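Local coordinates for protein 6-phosphogluconolactonase (Trypanosoma cruzi, PDB 6VYE) that probably hydrolyses 6-phosphogluconolactone to 6-phosphogluconate, the second step of the oxidative pentose phosphate pathway, at residues H37-R41 with T42-L46; N95-M98 with A99-A102; T208-P211 with I212-I215; L223-G226 with K227-C231. One frame throughout, in Å; residues are numbered along the deposited sequence.

Interaction 1 (H37-R41 with T42-L46). With PO4 (phosphate ion), chain C.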
# COMPACT_ATOMS: atom_id res chain seq x y z
N HIS A 37 10.62 -15.65 3.75
CA HIS A 37 11.51 -16.85 3.80
C HIS A 37 12.57 -16.84 2.70
O HIS A 37 13.57 -17.60 2.85
CB HIS A 37 10.68 -18.12 3.77
CG HIS A 37 9.90 -18.28 5.02
ND1 HIS A 37 10.43 -17.91 6.24
CD2 HIS A 37 8.67 -18.79 5.26
CE1 HIS A 37 9.54 -18.17 7.19
NE2 HIS A 37 8.44 -18.67 6.61
N ALA A 38 12.39 -16.07 1.63
CA ALA A 38 13.34 -15.96 0.50
C ALA A 38 14.51 -15.08 0.93
O ALA A 38 15.53 -15.13 0.27
CB ALA A 38 12.66 -15.40 -0.73
N SER A 39 14.33 -14.31 2.00
CA SER A 39 15.28 -13.32 2.53
C SER A 39 16.04 -13.95 3.70
O SER A 39 15.38 -14.47 4.63
CB SER A 39 14.55 -12.10 2.95
OG SER A 39 15.38 -10.95 2.85
N GLU A 40 17.37 -13.89 3.68
CA GLU A 40 18.18 -14.31 4.87
C GLU A 40 17.74 -13.51 6.12
O GLU A 40 17.49 -12.27 6.00
CB GLU A 40 19.66 -14.20 4.56
CG GLU A 40 20.09 -15.26 3.56
CD GLU A 40 21.59 -15.37 3.36
OE1 GLU A 40 22.08 -16.51 3.14
OE2 GLU A 40 22.25 -14.33 3.43
N ARG A 41 17.63 -14.22 7.25
CA ARG A 41 17.21 -13.67 8.57
C ARG A 41 18.03 -12.41 8.93
O ARG A 41 17.52 -11.59 9.70
CB ARG A 41 17.32 -14.74 9.67
CG ARG A 41 16.13 -15.69 9.70
CD ARG A 41 16.30 -16.85 10.68
NE ARG A 41 15.08 -17.64 10.87
CZ ARG A 41 14.65 -18.62 10.06
NH1 ARG A 41 13.52 -19.25 10.33
NH2 ARG A 41 15.30 -18.88 8.94
N THR A 42 19.25 -12.26 8.42
CA THR A 42 20.12 -11.10 8.75
C THR A 42 19.56 -9.81 8.12
O THR A 42 19.98 -8.77 8.54
CB THR A 42 21.58 -11.38 8.37
OG1 THR A 42 21.63 -11.65 6.98
CG2 THR A 42 22.19 -12.50 9.18
N ASN A 43 18.66 -9.89 7.15
CA ASN A 43 18.02 -8.73 6.48
C ASN A 43 16.69 -8.41 7.16
O ASN A 43 16.14 -7.29 6.91
CB ASN A 43 17.75 -8.95 4.99
CG ASN A 43 19.03 -9.21 4.22
OD1 ASN A 43 20.04 -8.59 4.48
ND2 ASN A 43 19.01 -10.20 3.35
N TRP A 44 16.19 -9.34 7.98
CA TRP A 44 14.97 -9.10 8.78
C TRP A 44 15.29 -8.02 9.82
O TRP A 44 16.42 -7.91 10.29
CB TRP A 44 14.45 -10.38 9.43
CG TRP A 44 14.12 -11.50 8.50
CD1 TRP A 44 14.30 -11.57 7.14
CD2 TRP A 44 13.55 -12.76 8.90
NE1 TRP A 44 13.90 -12.79 6.69
CE2 TRP A 44 13.43 -13.55 7.73
CE3 TRP A 44 13.17 -13.31 10.13
CZ2 TRP A 44 12.92 -14.84 7.76
CZ3 TRP A 44 12.66 -14.59 10.16
CH2 TRP A 44 12.55 -15.35 8.99
N PRO A 45 14.31 -7.18 10.22
CA PRO A 45 12.95 -7.26 9.70
C PRO A 45 12.84 -6.59 8.33
O PRO A 45 13.45 -5.54 8.12
CB PRO A 45 12.11 -6.46 10.71
CG PRO A 45 13.10 -5.48 11.31
CD PRO A 45 14.45 -6.17 11.27
N LEU A 46 12.06 -7.20 7.44
CA LEU A 46 11.75 -6.63 6.12
C LEU A 46 10.67 -5.56 6.31
O LEU A 46 9.67 -5.78 7.05
CB LEU A 46 11.28 -7.74 5.18
CG LEU A 46 12.24 -8.92 4.96
CD1 LEU A 46 11.61 -9.87 3.97
CD2 LEU A 46 13.58 -8.46 4.40
P PO4 C . 18.51 -18.03 7.13
O1 PO4 C . 19.10 -19.45 7.28
O2 PO4 C . 19.60 -17.13 6.64
O3 PO4 C . 17.43 -18.09 6.09
O4 PO4 C . 17.98 -17.64 8.45
O HOH W 1 17.71 -9.70 11.76
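One face of the Trp44 indole carries the aliphatic part of Arg41: CG of Arg41 stands 3.6 Å from the centroid of the six-membered ring of Trp44, only 8° off the ring normal, a CH-pi contact. At the indole edge, in its plane, lies CB of Ser39. The Arg41 guanidinium has Trp44 CH2 over one face, its plane 36° from that of the indole, and a phosphate ion at its edge, where Arg41 NH2 donates to phosphate O4 (3.0 Å, 166°). The ion probably comes from the crystallisation liquor, and its exact placing is doubtful, because O4 also sits unusually close to the aliphatic CD of Arg41. With CG anti to its carbonyl carbon and the chain extended as far as NE, Arg41 runs alongside the indole in the same direction. Its NH1 forms a salt bridge with Glu74.

These residues form the turn that leads from helix 24-38 into strand 46-50 of the central sheet. The turn is closed by Asn43 N donating to Glu40 O (2.9 Å) and, one residue on, by Trp44 N donating to Arg41 O (3.1 Å). A water donates to both Arg41 O and Trp44 O, bridging the turn just before the cis peptide bond that precedes Pro45. Trp44 NE1 is shared between two weak bonds, to Ser39 O in the turn (3.0 Å) and to Ile36 O in the last turn of helix 24-38. Deeper in, Ser39 OG rests against CD2 of the buried Leu46 at 3.4 Å.

Interaction 2 (N95-M98 with A99-A102)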
# COMPACT_ATOMS: atom_id res chain seq x y z
N ASN A 95 -6.44 3.49 9.69
CA ASN A 95 -5.79 2.24 9.18
C ASN A 95 -4.98 1.59 10.32
O ASN A 95 -4.99 0.34 10.46
CB ASN A 95 -4.91 2.53 7.96
CG ASN A 95 -5.72 2.92 6.73
OD1 ASN A 95 -6.87 2.57 6.61
ND2 ASN A 95 -5.11 3.63 5.80
N TYR A 96 -4.33 2.40 11.14
CA TYR A 96 -3.55 1.89 12.30
C TYR A 96 -4.48 1.16 13.29
O TYR A 96 -4.17 0.01 13.69
CB TYR A 96 -2.74 3.00 12.96
CG TYR A 96 -2.09 2.53 14.22
CD1 TYR A 96 -1.23 1.44 14.18
CD2 TYR A 96 -2.38 3.08 15.45
CE1 TYR A 96 -0.66 0.93 15.32
CE2 TYR A 96 -1.80 2.59 16.62
CZ TYR A 96 -0.93 1.52 16.54
OH TYR A 96 -0.34 0.99 17.65
N ASN A 97 -5.64 1.75 13.61
CA ASN A 97 -6.63 1.14 14.54
C ASN A 97 -7.03 -0.26 14.05
O ASN A 97 -7.04 -1.24 14.89
CB ASN A 97 -7.87 2.03 14.70
CG ASN A 97 -8.89 1.43 15.65
OD1 ASN A 97 -8.58 1.20 16.81
ND2 ASN A 97 -10.08 1.16 15.16
N MET A 98 -7.33 -0.39 12.76
CA MET A 98 -7.77 -1.68 12.15
C MET A 98 -6.61 -2.70 12.20
O MET A 98 -6.84 -3.86 12.62
CB MET A 98 -8.25 -1.45 10.71
CG MET A 98 -8.63 -2.73 9.96
SD MET A 98 -7.22 -3.62 9.14
CE MET A 98 -7.10 -2.75 7.57
N ALA A 99 -5.41 -2.32 11.75
CA ALA A 99 -4.22 -3.21 11.71
C ALA A 99 -3.89 -3.66 13.14
O ALA A 99 -3.52 -4.82 13.31
CB ALA A 99 -3.04 -2.48 11.05
N ARG A 100 -4.00 -2.75 14.11
CA ARG A 100 -3.71 -2.98 15.54
C ARG A 100 -4.69 -4.02 16.09
O ARG A 100 -4.21 -4.98 16.75
CB ARG A 100 -3.76 -1.66 16.31
CG ARG A 100 -3.33 -1.74 17.77
CD ARG A 100 -3.91 -0.66 18.66
NE ARG A 100 -4.90 -1.20 19.61
CZ ARG A 100 -6.24 -1.03 19.58
NH1 ARG A 100 -6.99 -1.57 20.53
NH2 ARG A 100 -6.84 -0.31 18.64
N GLN A 101 -6.00 -3.89 15.81
CA GLN A 101 -7.01 -4.84 16.35
C GLN A 101 -6.73 -6.23 15.78
O GLN A 101 -6.83 -7.22 16.53
CB GLN A 101 -8.43 -4.34 16.07
CG GLN A 101 -8.81 -3.13 16.91
CD GLN A 101 -10.13 -2.51 16.54
OE1 GLN A 101 -10.76 -1.85 17.37
NE2 GLN A 101 -10.58 -2.72 15.31
N ALA A 102 -6.35 -6.31 14.51
CA ALA A 102 -6.27 -7.56 13.73
C ALA A 102 -4.96 -8.30 14.01
O ALA A 102 -4.95 -9.55 13.90
CB ALA A 102 -6.41 -7.25 12.27
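The carbonyl oxygen of Asn95 takes the N-H of Ala99 (3.0 Å), while the CB of Ala99 packs 3.5 Å from that same Asn95 O. The Asn95 side-chain amide is bound to strand 77-85, ND2 donating to Asp83 O. Tyr96 O accepts from Arg100 N at 2.8 Å. Over one face of the Tyr96 ring, toward its rim, stands CB of Arg100, and the phenol oxygen lies near CG and CD of the same arginine.

The segments are successive turns of helix 95-104, whose first turn is held by Glu84 of strand 77-85 through the N-H groups of Asn95 and Tyr96. Asn97 O accepts from Gln101 N (3.0 Å). The Asn97 side chain leaves with CG opposite the backbone N (chi1 -180°), which carries its amide along the helix, and its OD1 lies 2.9 Å from Arg100 NH2, at the edge of the guanidinium and near its plane. The two flat groups are 30° apart; the neighbouring Gln101 amide is turned more steeply, 58° from that of Asn97. Met98 O takes Ala102 N, and the bent Met98 chain folds its SD back to 3.4 Å from Ala99 N, on the side where helix 54-66 packs through Lys57 and Tyr60.

Interaction 3 (T208-P211 with I212-I215)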
# COMPACT_ATOMS: atom_id res chain seq x y z
N THR A 208 0.24 9.71 2.42
CA THR A 208 0.35 8.59 1.46
C THR A 208 1.79 8.51 0.99
O THR A 208 2.45 9.56 0.83
CB THR A 208 -0.65 8.71 0.29
OG1 THR A 208 -0.56 7.56 -0.53
CG2 THR A 208 -0.45 9.93 -0.58
N LEU A 209 2.23 7.28 0.72
CA LEU A 209 3.43 7.02 -0.08
C LEU A 209 3.13 7.47 -1.50
O LEU A 209 1.92 7.50 -1.93
CB LEU A 209 3.81 5.53 -0.04
CG LEU A 209 4.14 4.95 1.35
CD1 LEU A 209 4.55 3.49 1.18
CD2 LEU A 209 5.22 5.74 2.08
N THR A 210 4.21 7.82 -2.20
CA THR A 210 4.14 8.43 -3.53
C THR A 210 4.36 7.34 -4.56
O THR A 210 4.84 6.25 -4.26
CB THR A 210 5.16 9.57 -3.60
OG1 THR A 210 6.45 9.01 -3.36
CG2 THR A 210 4.82 10.66 -2.61
N PRO A 211 4.04 7.62 -5.84
CA PRO A 211 4.40 6.69 -6.91
C PRO A 211 5.90 6.33 -6.89
O PRO A 211 6.23 5.17 -7.00
CB PRO A 211 3.91 7.42 -8.17
CG PRO A 211 2.79 8.29 -7.67
CD PRO A 211 3.26 8.77 -6.31
N ILE A 212 6.81 7.29 -6.75
CA ILE A 212 8.28 7.00 -6.85
C ILE A 212 8.65 5.96 -5.77
O ILE A 212 9.46 5.10 -6.05
CB ILE A 212 9.15 8.26 -6.82
CG1 ILE A 212 10.61 7.97 -7.17
CG2 ILE A 212 9.06 8.99 -5.49
CD1 ILE A 212 10.80 7.26 -8.53
N THR A 213 8.04 6.01 -4.60
CA THR A 213 8.31 5.05 -3.51
C THR A 213 7.84 3.66 -3.89
O THR A 213 8.58 2.75 -3.63
CB THR A 213 7.66 5.45 -2.18
OG1 THR A 213 8.14 6.74 -1.83
CG2 THR A 213 8.03 4.47 -1.08
N ILE A 214 6.62 3.52 -4.42
CA ILE A 214 6.03 2.22 -4.83
C ILE A 214 6.84 1.67 -6.01
O ILE A 214 7.15 0.43 -6.05
CB ILE A 214 4.52 2.38 -5.15
CG1 ILE A 214 3.76 2.78 -3.89
CG2 ILE A 214 3.96 1.11 -5.79
CD1 ILE A 214 2.36 3.28 -4.15
N ILE A 215 7.18 2.53 -6.94
CA ILE A 215 7.94 2.16 -8.17
C ILE A 215 9.29 1.52 -7.80
O ILE A 215 9.72 0.63 -8.54
CB ILE A 215 8.07 3.39 -9.09
CG1 ILE A 215 6.75 3.61 -9.85
CG2 ILE A 215 9.24 3.23 -10.06
CD1 ILE A 215 6.60 4.98 -10.48
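This is a buried strand-to-helix junction at the N-terminus of a short helix, where strand 206-209 of the central mixed sheet turns directly into helix 211-215, with Thr210 at the N-cap position and Pro211 in the first turn. The carbonyl of Thr210 opens the helix: its oxygen accepts Ile214 N (3.3 Å, 165°) and a weak bond from Thr213 N (3.2 Å). Pro211 O then takes Ile215 N at 2.8 Å, while its ring carbon CB lies near CD1 of Ile215.

The side chains of Thr210 and Thr213 cross at a slant, with 3.2 Å between Thr210 OG1 and Thr213 OG1. Each hydrogen-bonds to a carbonyl of the loop just before strand 191-194, Thr210 OG1 to Arg189 O and Thr213 OG1 to Ala190 O, so both polar ends are satisfied within a buried setting and tie the helix start to that loop. The position of Thr210 OG1 between its backbone N and carbonyl carbon (chi1 60°) also brings it beside the Ile212 side chain. Ile214 faces Val164 and Leu166 of strand 163-167. On the strand side, CD1 of Leu209 reaches the Thr213 methyl CG2 at 4.3 Å.

Interaction 4 (L223-G226 with K227-C231)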
# COMPACT_ATOMS: atom_id res chain seq x y z
N LEU A 223 -4.12 -5.99 -4.44
CA LEU A 223 -5.37 -6.75 -4.20
C LEU A 223 -6.50 -6.02 -4.92
O LEU A 223 -6.66 -4.80 -4.72
CB LEU A 223 -5.60 -6.81 -2.69
CG LEU A 223 -4.51 -7.53 -1.90
CD1 LEU A 223 -4.98 -7.90 -0.51
CD2 LEU A 223 -4.12 -8.80 -2.65
N ALA A 224 -7.21 -6.69 -5.83
CA ALA A 224 -8.35 -6.06 -6.55
C ALA A 224 -9.48 -7.08 -6.77
O ALA A 224 -9.22 -8.19 -7.26
CB ALA A 224 -7.84 -5.47 -7.84
N THR A 225 -10.70 -6.69 -6.42
CA THR A 225 -11.91 -7.55 -6.61
C THR A 225 -13.04 -6.73 -7.23
O THR A 225 -12.98 -5.49 -7.15
CB THR A 225 -12.41 -8.11 -5.28
OG1 THR A 225 -12.68 -6.98 -4.44
CG2 THR A 225 -11.40 -9.02 -4.62
N GLY A 226 -14.02 -7.42 -7.79
CA GLY A 226 -15.33 -6.87 -8.15
C GLY A 226 -15.43 -6.61 -9.63
O GLY A 226 -14.48 -5.96 -10.22
N LYS A 227 -16.50 -7.09 -10.25
CA LYS A 227 -16.83 -6.74 -11.66
C LYS A 227 -16.75 -5.21 -11.84
O LYS A 227 -16.34 -4.80 -12.91
CB LYS A 227 -18.20 -7.28 -12.07
CG LYS A 227 -18.45 -7.23 -13.58
CD LYS A 227 -19.87 -7.45 -14.01
CE LYS A 227 -20.14 -7.01 -15.44
NZ LYS A 227 -19.79 -8.07 -16.41
N GLU A 228 -17.13 -4.42 -10.83
CA GLU A 228 -17.22 -2.94 -10.91
C GLU A 228 -15.83 -2.28 -11.08
O GLU A 228 -15.80 -1.09 -11.45
CB GLU A 228 -17.95 -2.40 -9.68
CG GLU A 228 -17.13 -2.40 -8.37
CD GLU A 228 -17.15 -3.66 -7.51
OE1 GLU A 228 -16.53 -3.66 -6.39
OE2 GLU A 228 -17.73 -4.66 -7.96
N LYS A 229 -14.72 -3.00 -10.84
CA LYS A 229 -13.34 -2.45 -10.97
C LYS A 229 -12.66 -2.99 -12.23
O LYS A 229 -11.46 -2.76 -12.41
CB LYS A 229 -12.55 -2.82 -9.73
CG LYS A 229 -13.11 -2.21 -8.48
CD LYS A 229 -12.14 -2.26 -7.36
CE LYS A 229 -12.76 -1.82 -6.06
NZ LYS A 229 -13.49 -2.95 -5.49
N LYS A 230 -13.39 -3.69 -13.07
CA LYS A 230 -12.82 -4.36 -14.27
C LYS A 230 -12.31 -3.30 -15.25
O LYS A 230 -11.25 -3.50 -15.88
CB LYS A 230 -13.87 -5.25 -14.92
CG LYS A 230 -13.33 -6.17 -16.00
CD LYS A 230 -14.13 -7.47 -16.10
CE LYS A 230 -15.22 -7.52 -17.15
NZ LYS A 230 -15.63 -6.18 -17.66
N CYS A 231 -13.03 -2.19 -15.37
CA CYS A 231 -12.64 -1.08 -16.27
C CYS A 231 -11.33 -0.43 -15.76
O CYS A 231 -10.38 -0.32 -16.56
CB CYS A 231 -13.78 -0.09 -16.38
SG CYS A 231 -13.39 1.26 -17.52
O HOH W 2 -10.48 -4.40 -4.72
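Lys229 folds back over Thr225, and this is the close part of the contact: CD of Lys229 comes to 3.3 Å from Thr225 O, and NZ donates to that oxygen (3.1 Å), tilted 32° from the carbonyl plane. The bend at the end of the lysine (chi4 82°) turns NZ onto the oxygen after the chain has run past it. From there NZ also makes a salt bridge with the neighbouring carboxylate, coming to Glu228 OE1 (3.2 Å) from above the carboxylate plane. Lys229 N in turn holds Gly226 O (3.0 Å), so this one residue grips two successive carbonyls.

Gly226 lies in the link between strand 219-224 and the 3-10 segment 227-229, which leads into helix 230-237; this is the first half of a beta-alpha-beta unit that returns in strand 256-262. Asp262 of that strand accepts the Gly226 N-H through its OD1. The glycine has positive phi (103°), and its CA is approached closely by the carboxylate of Glu228, OE2 standing 3.3 Å from Gly226 CA.

The outer side is looser. Lys227 is exposed and makes a long, weak ion pair with Glu267. A water accepts from Thr225 N and, weakly, from Lys229 NZ, adding a third and less firm neighbour to the carbonyl and carboxylate around the ammonium group.

The four contacts come in order along the chain, each a local contact within one continuous stretch of an alpha/beta fold built round a mixed sheet. Interaction 1 joins helix 24-38 to strand 46-50, and interaction 2 lies within helix 95-104, which follows strand 77-85. Interactions 3 and 4 are neighbours in the chain: helix 211-215 is followed by strand 219-224, and both reach the same sheet, though their centres are 22 Å apart. Interactions 1 and 4 are the most separated, 33 Å between centres, on opposite sides of the chain's centre. None touches another; the nearest atoms of any pair, interactions 2 and 3, are about 9 Å apart. Interactions 1, 3 and 4 lie where the chain enters or leaves the common sheet.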